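Local coordinates for protein ORF59 (Human herpesvirus 8, PDB 3HSL) that serves as the accessory subunit of the viral DNA polymerase in lytic replication, raising its processivity, probably by holding the polymerase on its template as a sliding factor, at residues L181-R186 / L257-R262; W230-K236 / E285-T289. One frame throughout, in Å; residues are numbered along the deposited sequence.

Contact 1: residues L181-R186 / L257-R262; sequences LLKWLR and LIAALR
Two helices packed through aliphatic side chains, with charge kept to the margin, illustrate a common rule of helix pairing. Residues 181-186, the C-terminal end of helix 175-186, and residues 257-262 of helix 254-263 run nearly antiparallel (signed crossing angle -153°), their axes approaching to 10.3 Å. The register is set by Arg186 and Ile258, whose CA atoms lie 6.8 Å apart. Leu257 (t, p) reaches Leu185 (m, t), CD2 to CD1 at 3.8 Å. Ile258 (m, m) brings CD1 to 3.4 Å from Leu185 CB and CG2 to 4.3 Å from Leu182 CD2. One turn on, Leu261 (m, t) uses CD1 against Leu185 CD1 (3.5 Å) and Leu181 CD2 (4.3 Å). Arg262 closes the row: NH2 of Arg186 (chi1 p) lies over one face of its guanidinium, 2.8 Å from Arg262 NE. Cohesion in this helix pair of the processivity-factor fold is apolar; the two arginines, donors of like charge, share no hydrogen bond, and their proximity should cost stability.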
ATOM      1  N   LEU A 181      24.635  21.650   1.311  1.00 25.77           N
ATOM      2  CA  LEU A 181      24.733  21.311  -0.109  1.00 25.49           C
ATOM      3  C   LEU A 181      23.393  20.837  -0.675  1.00 25.50           C
ATOM      4  O   LEU A 181      23.034  21.136  -1.817  1.00 25.31           O
ATOM      5  CB  LEU A 181      25.759  20.194  -0.323  1.00 25.33           C
ATOM      6  CG  LEU A 181      25.851  19.614  -1.751  1.00 25.19           C
ATOM      7  CD1 LEU A 181      26.242  20.686  -2.772  1.00 24.43           C
ATOM      8  CD2 LEU A 181      26.789  18.406  -1.840  1.00 23.64           C
ATOM      9  N   LEU A 182      22.660  20.090   0.140  1.00 25.45           N
ATOM     10  CA  LEU A 182      21.383  19.553  -0.266  1.00 24.89           C
ATOM     11  C   LEU A 182      20.352  20.701  -0.300  1.00 24.65           C
ATOM     12  O   LEU A 182      19.586  20.819  -1.256  1.00 24.62           O
ATOM     13  CB  LEU A 182      20.962  18.460   0.706  1.00 24.60           C
ATOM     14  CG  LEU A 182      20.002  17.360   0.256  1.00 24.89           C
ATOM     15  CD1 LEU A 182      19.542  16.613   1.492  1.00 24.84           C
ATOM     16  CD2 LEU A 182      18.803  17.870  -0.472  1.00 26.02           C
ATOM     17  N   LYS A 183      20.336  21.544   0.733  1.00 24.48           N
ATOM     18  CA  LYS A 183      19.380  22.659   0.786  1.00 24.75           C
ATOM     19  C   LYS A 183      19.501  23.496  -0.466  1.00 24.76           C
ATOM     20  O   LYS A 183      18.495  23.883  -1.068  1.00 24.62           O
ATOM     21  CB  LYS A 183      19.592  23.539   2.026  1.00 24.99           C
ATOM     22  N   TRP A 184      20.753  23.758  -0.840  1.00 25.05           N
ATOM     23  CA  TRP A 184      21.109  24.540  -2.015  1.00 24.90           C
ATOM     24  C   TRP A 184      20.649  23.823  -3.275  1.00 24.93           C
ATOM     25  O   TRP A 184      20.044  24.425  -4.149  1.00 24.67           O
ATOM     26  CB  TRP A 184      22.622  24.775  -2.048  1.00 24.89           C
ATOM     27  CG  TRP A 184      23.057  25.696  -3.144  1.00 24.99           C
ATOM     28  CD1 TRP A 184      23.119  27.055  -3.082  1.00 24.96           C
ATOM     29  CD2 TRP A 184      23.489  25.333  -4.466  1.00 24.37           C
ATOM     30  NE1 TRP A 184      23.562  27.562  -4.276  1.00 25.14           N
ATOM     31  CE2 TRP A 184      23.796  26.527  -5.144  1.00 24.30           C
ATOM     32  CE3 TRP A 184      23.645  24.116  -5.138  1.00 23.83           C
ATOM     33  CZ2 TRP A 184      24.251  26.545  -6.464  1.00 23.65           C
ATOM     34  CZ3 TRP A 184      24.098  24.135  -6.453  1.00 23.64           C
ATOM     35  CH2 TRP A 184      24.395  25.342  -7.098  1.00 23.52           C
ATOM     36  N   LEU A 185      20.931  22.533  -3.370  1.00 25.56           N
ATOM     37  CA  LEU A 185      20.506  21.792  -4.545  1.00 26.53           C
ATOM     38  C   LEU A 185      19.012  21.874  -4.793  1.00 27.58           C
ATOM     39  O   LEU A 185      18.590  22.312  -5.863  1.00 27.20           O
ATOM     40  CB  LEU A 185      20.985  20.337  -4.522  1.00 26.14           C
ATOM     41  CG  LEU A 185      22.471  20.064  -4.778  1.00 25.29           C
ATOM     42  CD1 LEU A 185      22.788  18.604  -4.555  1.00 24.78           C
ATOM     43  CD2 LEU A 185      22.862  20.485  -6.180  1.00 23.91           C
ATOM     44  N   ARG A 186      18.213  21.463  -3.810  1.00 29.29           N
ATOM     45  CA  ARG A 186      16.758  21.482  -3.989  1.00 30.91           C
ATOM     46  C   ARG A 186      16.146  22.862  -4.211  1.00 30.67           C
ATOM     47  O   ARG A 186      15.047  22.965  -4.749  1.00 30.79           O
ATOM     48  CB  ARG A 186      16.001  20.720  -2.895  1.00 32.14           C
ATOM     49  CG  ARG A 186      16.146  21.259  -1.490  1.00 37.39           C
ATOM     50  CD  ARG A 186      15.020  20.703  -0.616  1.00 42.31           C
ATOM     51  NE  ARG A 186      14.977  19.240  -0.656  1.00 46.10           N
ATOM     52  CZ  ARG A 186      15.556  18.441   0.235  1.00 47.63           C
ATOM     53  NH1 ARG A 186      16.236  18.947   1.259  1.00 48.55           N
ATOM     54  NH2 ARG A 186      15.451  17.128   0.100  1.00 48.36           N
ATOM     55  N   LEU A 257      20.598  13.385  -8.385  1.00 23.01           N
ATOM     56  CA  LEU A 257      21.532  13.819  -7.361  1.00 22.27           C
ATOM     57  C   LEU A 257      20.838  14.051  -6.026  1.00 21.85           C
ATOM     58  O   LEU A 257      21.304  13.554  -5.012  1.00 21.61           O
ATOM     59  CB  LEU A 257      22.335  15.040  -7.826  1.00 22.26           C
ATOM     60  CG  LEU A 257      23.419  15.621  -6.901  1.00 22.31           C
ATOM     61  CD1 LEU A 257      24.425  14.573  -6.430  1.00 22.88           C
ATOM     62  CD2 LEU A 257      24.145  16.758  -7.577  1.00 21.39           C
ATOM     63  N   ILE A 258      19.737  14.800  -6.040  1.00 21.70           N
ATOM     64  CA  ILE A 258      18.955  15.087  -4.840  1.00 21.69           C
ATOM     65  C   ILE A 258      18.587  13.752  -4.159  1.00 21.48           C
ATOM     66  O   ILE A 258      18.975  13.484  -3.027  1.00 21.36           O
ATOM     67  CB  ILE A 258      17.623  15.819  -5.186  1.00 22.03           C
ATOM     68  CG1 ILE A 258      17.822  17.080  -6.063  1.00 23.22           C
ATOM     69  CG2 ILE A 258      16.828  16.145  -3.907  1.00 21.68           C
ATOM     70  CD1 ILE A 258      18.452  18.289  -5.385  1.00 23.09           C
ATOM     71  N   ALA A 259      17.834  12.919  -4.868  1.00 21.27           N
ATOM     72  CA  ALA A 259      17.408  11.628  -4.354  1.00 21.08           C
ATOM     73  C   ALA A 259      18.607  10.791  -3.890  1.00 21.14           C
ATOM     74  O   ALA A 259      18.574  10.167  -2.828  1.00 20.75           O
ATOM     75  CB  ALA A 259      16.637  10.895  -5.422  1.00 20.84           C
ATOM     76  N   ALA A 260      19.669  10.779  -4.691  1.00 21.05           N
ATOM     77  CA  ALA A 260      20.839  10.014  -4.332  1.00 20.79           C
ATOM     78  C   ALA A 260      21.312  10.461  -2.951  1.00 21.06           C
ATOM     79  O   ALA A 260      21.428   9.632  -2.050  1.00 21.68           O
ATOM     80  CB  ALA A 260      21.916  10.162  -5.365  1.00 20.43           C
ATOM     81  N   LEU A 261      21.575  11.758  -2.787  1.00 20.85           N
ATOM     82  CA  LEU A 261      22.033  12.312  -1.509  1.00 20.70           C
ATOM     83  C   LEU A 261      21.045  12.147  -0.362  1.00 21.94           C
ATOM     84  O   LEU A 261      21.435  12.116   0.799  1.00 22.53           O
ATOM     85  CB  LEU A 261      22.365  13.788  -1.649  1.00 19.76           C
ATOM     86  CG  LEU A 261      23.534  14.226  -2.528  1.00 18.53           C
ATOM     87  CD1 LEU A 261      23.515  15.739  -2.590  1.00 16.97           C
ATOM     88  CD2 LEU A 261      24.903  13.688  -2.044  1.00 16.03           C
ATOM     89  N   ARG A 262      19.766  12.044  -0.688  1.00 22.85           N
ATOM     90  CA  ARG A 262      18.742  11.905   0.315  1.00 23.69           C
ATOM     91  C   ARG A 262      18.575  10.443   0.723  1.00 23.87           C
ATOM     92  O   ARG A 262      18.339  10.151   1.891  1.00 23.97           O
ATOM     93  CB  ARG A 262      17.484  12.615  -0.187  1.00 24.66           C
ATOM     94  CG  ARG A 262      16.287  12.651   0.754  1.00 30.35           C
ATOM     95  CD  ARG A 262      15.615  14.067   0.648  1.00 34.23           C
ATOM     96  NE  ARG A 262      15.085  14.454  -0.666  1.00 36.60           N
ATOM     97  CZ  ARG A 262      13.785  14.571  -0.963  1.00 38.21           C
ATOM     98  NH1 ARG A 262      12.840  14.339  -0.043  1.00 37.28           N
ATOM     99  NH2 ARG A 262      13.431  14.930  -2.195  1.00 38.60           N
TER

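Contact 2: residues W230-K236 / E285-T289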
ATOM      1  N   TRP A 230      36.757   4.144   2.220  1.00 31.52           N
ATOM      2  CA  TRP A 230      36.525   5.286   3.096  1.00 30.95           C
ATOM      3  C   TRP A 230      37.348   5.306   4.383  1.00 31.41           C
ATOM      4  O   TRP A 230      37.534   6.373   4.971  1.00 31.36           O
ATOM      5  CB  TRP A 230      35.040   5.436   3.416  1.00 30.06           C
ATOM      6  CG  TRP A 230      34.179   5.618   2.202  1.00 28.21           C
ATOM      7  CD1 TRP A 230      33.370   4.685   1.621  1.00 27.53           C
ATOM      8  CD2 TRP A 230      34.044   6.807   1.415  1.00 26.80           C
ATOM      9  NE1 TRP A 230      32.740   5.217   0.527  1.00 26.14           N
ATOM     10  CE2 TRP A 230      33.135   6.520   0.377  1.00 26.00           C
ATOM     11  CE3 TRP A 230      34.600   8.087   1.487  1.00 25.60           C
ATOM     12  CZ2 TRP A 230      32.771   7.463  -0.579  1.00 25.74           C
ATOM     13  CZ3 TRP A 230      34.235   9.024   0.532  1.00 25.39           C
ATOM     14  CH2 TRP A 230      33.330   8.706  -0.488  1.00 25.18           C
ATOM     15  N   ASP A 231      37.838   4.147   4.822  1.00 32.18           N
ATOM     16  CA  ASP A 231      38.639   4.080   6.056  1.00 33.19           C
ATOM     17  C   ASP A 231      39.798   5.073   5.971  1.00 33.88           C
ATOM     18  O   ASP A 231      40.505   5.119   4.963  1.00 34.04           O
ATOM     19  CB  ASP A 231      39.116   2.649   6.324  1.00 33.19           C
ATOM     20  CG  ASP A 231      37.955   1.676   6.540  1.00 34.17           C
ATOM     21  OD1 ASP A 231      36.837   2.127   6.871  1.00 34.76           O
ATOM     22  OD2 ASP A 231      38.148   0.452   6.382  1.00 34.72           O
ATOM     23  N   GLY A 232      39.989   5.868   7.019  1.00 34.49           N
ATOM     24  CA  GLY A 232      41.055   6.872   7.020  1.00 35.38           C
ATOM     25  C   GLY A 232      40.628   8.198   6.394  1.00 36.19           C
ATOM     26  O   GLY A 232      41.426   8.877   5.739  1.00 36.23           O
ATOM     27  N   LEU A 233      39.359   8.548   6.608  1.00 36.85           N
ATOM     28  CA  LEU A 233      38.717   9.780   6.143  1.00 37.29           C
ATOM     29  C   LEU A 233      37.481  10.007   7.030  1.00 38.23           C
ATOM     30  O   LEU A 233      36.493  10.602   6.576  1.00 38.39           O
ATOM     31  CB  LEU A 233      38.257   9.675   4.681  1.00 37.01           C
ATOM     32  CG  LEU A 233      39.098   9.541   3.403  1.00 36.92           C
ATOM     33  CD1 LEU A 233      38.194   9.347   2.200  1.00 36.36           C
ATOM     34  CD2 LEU A 233      39.974  10.743   3.150  1.00 37.19           C
ATOM     35  N   LYS A 234      37.529   9.536   8.287  1.00 38.81           N
ATOM     36  CA  LYS A 234      36.383   9.657   9.212  1.00 39.01           C
ATOM     37  C   LYS A 234      36.775   9.961  10.667  1.00 39.76           C
ATOM     38  O   LYS A 234      36.870   9.040  11.476  1.00 39.84           O
ATOM     39  CB  LYS A 234      35.614   8.343   9.238  1.00 38.63           C
ATOM     40  CG  LYS A 234      35.234   7.747   7.910  1.00 37.70           C
ATOM     41  CD  LYS A 234      34.633   6.397   8.213  1.00 37.23           C
ATOM     42  CE  LYS A 234      34.362   5.585   6.983  1.00 36.24           C
ATOM     43  NZ  LYS A 234      33.807   4.262   7.381  1.00 35.39           N
ATOM     44  N   GLY A 235      37.007  11.226  11.020  1.00 40.55           N
ATOM     45  CA  GLY A 235      36.937  12.342  10.090  1.00 41.16           C
ATOM     46  C   GLY A 235      35.737  13.272  10.116  1.00 41.46           C
ATOM     47  O   GLY A 235      35.806  14.341  10.742  1.00 41.24           O
ATOM     48  N   LYS A 236      34.647  12.867   9.443  1.00 41.66           N
ATOM     49  CA  LYS A 236      33.434  13.714   9.307  1.00 41.74           C
ATOM     50  C   LYS A 236      32.751  14.258  10.586  1.00 41.37           C
ATOM     51  O   LYS A 236      31.542  14.099  10.813  1.00 41.46           O
ATOM     52  CB  LYS A 236      32.422  13.186   8.245  1.00 41.89           C
ATOM     53  CG  LYS A 236      31.539  11.954   8.574  1.00 42.77           C
ATOM     54  CD  LYS A 236      32.266  10.627   8.772  1.00 43.26           C
ATOM     55  CE  LYS A 236      31.244   9.523   9.031  1.00 43.11           C
ATOM     56  NZ  LYS A 236      31.873   8.198   9.244  1.00 43.22           N
ATOM     57  N   GLU A 285      27.662   7.232  -2.351  1.00 19.72           N
ATOM     58  CA  GLU A 285      27.676   6.065  -1.472  1.00 19.57           C
ATOM     59  C   GLU A 285      27.412   6.348  -0.010  1.00 19.38           C
ATOM     60  O   GLU A 285      27.949   7.299   0.565  1.00 19.65           O
ATOM     61  CB  GLU A 285      28.998   5.301  -1.590  1.00 19.62           C
ATOM     62  CG  GLU A 285      29.033   4.074  -0.708  1.00 21.17           C
ATOM     63  CD  GLU A 285      30.267   3.227  -0.884  1.00 23.83           C
ATOM     64  OE1 GLU A 285      30.214   2.025  -0.544  1.00 25.85           O
ATOM     65  OE2 GLU A 285      31.297   3.736  -1.360  1.00 25.97           O
ATOM     66  N   GLY A 286      26.579   5.502   0.580  1.00 18.99           N
ATOM     67  CA  GLY A 286      26.257   5.596   1.974  1.00 19.04           C
ATOM     68  C   GLY A 286      27.509   5.127   2.677  1.00 19.60           C
ATOM     69  O   GLY A 286      27.911   3.970   2.542  1.00 20.10           O
ATOM     70  N   VAL A 287      28.134   6.029   3.424  1.00 19.65           N
ATOM     71  CA  VAL A 287      29.342   5.713   4.159  1.00 19.47           C
ATOM     72  C   VAL A 287      28.841   5.386   5.549  1.00 19.96           C
ATOM     73  O   VAL A 287      28.163   6.215   6.153  1.00 20.01           O
ATOM     74  CB  VAL A 287      30.346   6.900   4.129  1.00 19.04           C
ATOM     75  CG1 VAL A 287      31.546   6.636   4.992  1.00 17.94           C
ATOM     76  CG2 VAL A 287      30.794   7.164   2.710  1.00 18.57           C
ATOM     77  N   PRO A 288      29.161   4.181   6.063  1.00 20.65           N
ATOM     78  CA  PRO A 288      28.715   3.745   7.400  1.00 21.32           C
ATOM     79  C   PRO A 288      29.074   4.723   8.517  1.00 22.42           C
ATOM     80  O   PRO A 288      30.227   5.134   8.632  1.00 22.94           O
ATOM     81  CB  PRO A 288      29.414   2.392   7.607  1.00 20.71           C
ATOM     82  CG  PRO A 288      30.421   2.283   6.554  1.00 20.71           C
ATOM     83  CD  PRO A 288      29.961   3.143   5.398  1.00 20.78           C
ATOM     84  N   THR A 289      28.085   5.087   9.324  1.00 23.44           N
ATOM     85  CA  THR A 289      28.275   6.011  10.431  1.00 24.71           C
ATOM     86  C   THR A 289      28.256   5.217  11.730  1.00 26.40           C
ATOM     87  O   THR A 289      28.735   5.661  12.774  1.00 26.18           O
ATOM     88  CB  THR A 289      27.150   7.074  10.470  1.00 24.37           C
ATOM     89  OG1 THR A 289      25.880   6.445  10.675  1.00 23.62           O
ATOM     90  CG2 THR A 289      27.097   7.836   9.175  1.00 24.70           C
TER
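Val287 lays its CG2 methyl over one face of the Trp230 indole, 3.4 Å from the centroid of the five-membered ring and 11° off the ring normal, a well-centred CH-pi contact. The same indole is held at its edge: Trp230 NE1 donates a hydrogen bond to Glu285 OE2 (2.8 Å, N-H...O angle 166°). Since Glu285 and Val287 are alternate residues of an extended strand, both side chains emerge on one side, while the intervening Gly286 has none. The rest of the loop is tied more loosely. Lys234 brings the end of its chain to the strand, CE lying 3.6 Å from Val287 CG1, and its NZ makes a long salt bridge of 3.7 Å with Asp231 OD1 within the loop. Lys236, following the cis peptide between Lys234 and Gly235, extends toward the strand's end, with NZ 3.5 Å from Pro288 O, a proximity without a hydrogen bond. Trp230 also touches Ile275 on strand 270-276 and Leu172 on strand 169-172, so it spans neighbouring strands. With Trp230 giving the largest buried area of the loop segment against strand 282-288, the arrangement is that of a connection between strands 214-222 and 241-243 folded back over a sheet face, here in a herpesvirus processivity factor.

Contact 1 is largely buried and joins two helices; contact 2, about 19 Å away between centres, lies nearer the surface and joins an irregular loop to a strand. The two do not touch, their nearest atoms being about 7 Å apart, and their segments alternate along the chain. Strands next to each other in the large mixed sheet connect the two sites: helix 254-263 packs on strand 296-302, which pairs with strand 282-288 of contact 2. The chemistry follows the setting. Between the helices the contacts are aliphatic, with the charges left at the margin, whereas the loop, which has no regular backbone structure there, pairs chiefly through one aromatic side chain engaged at face and edge, with two lysine chains beside it.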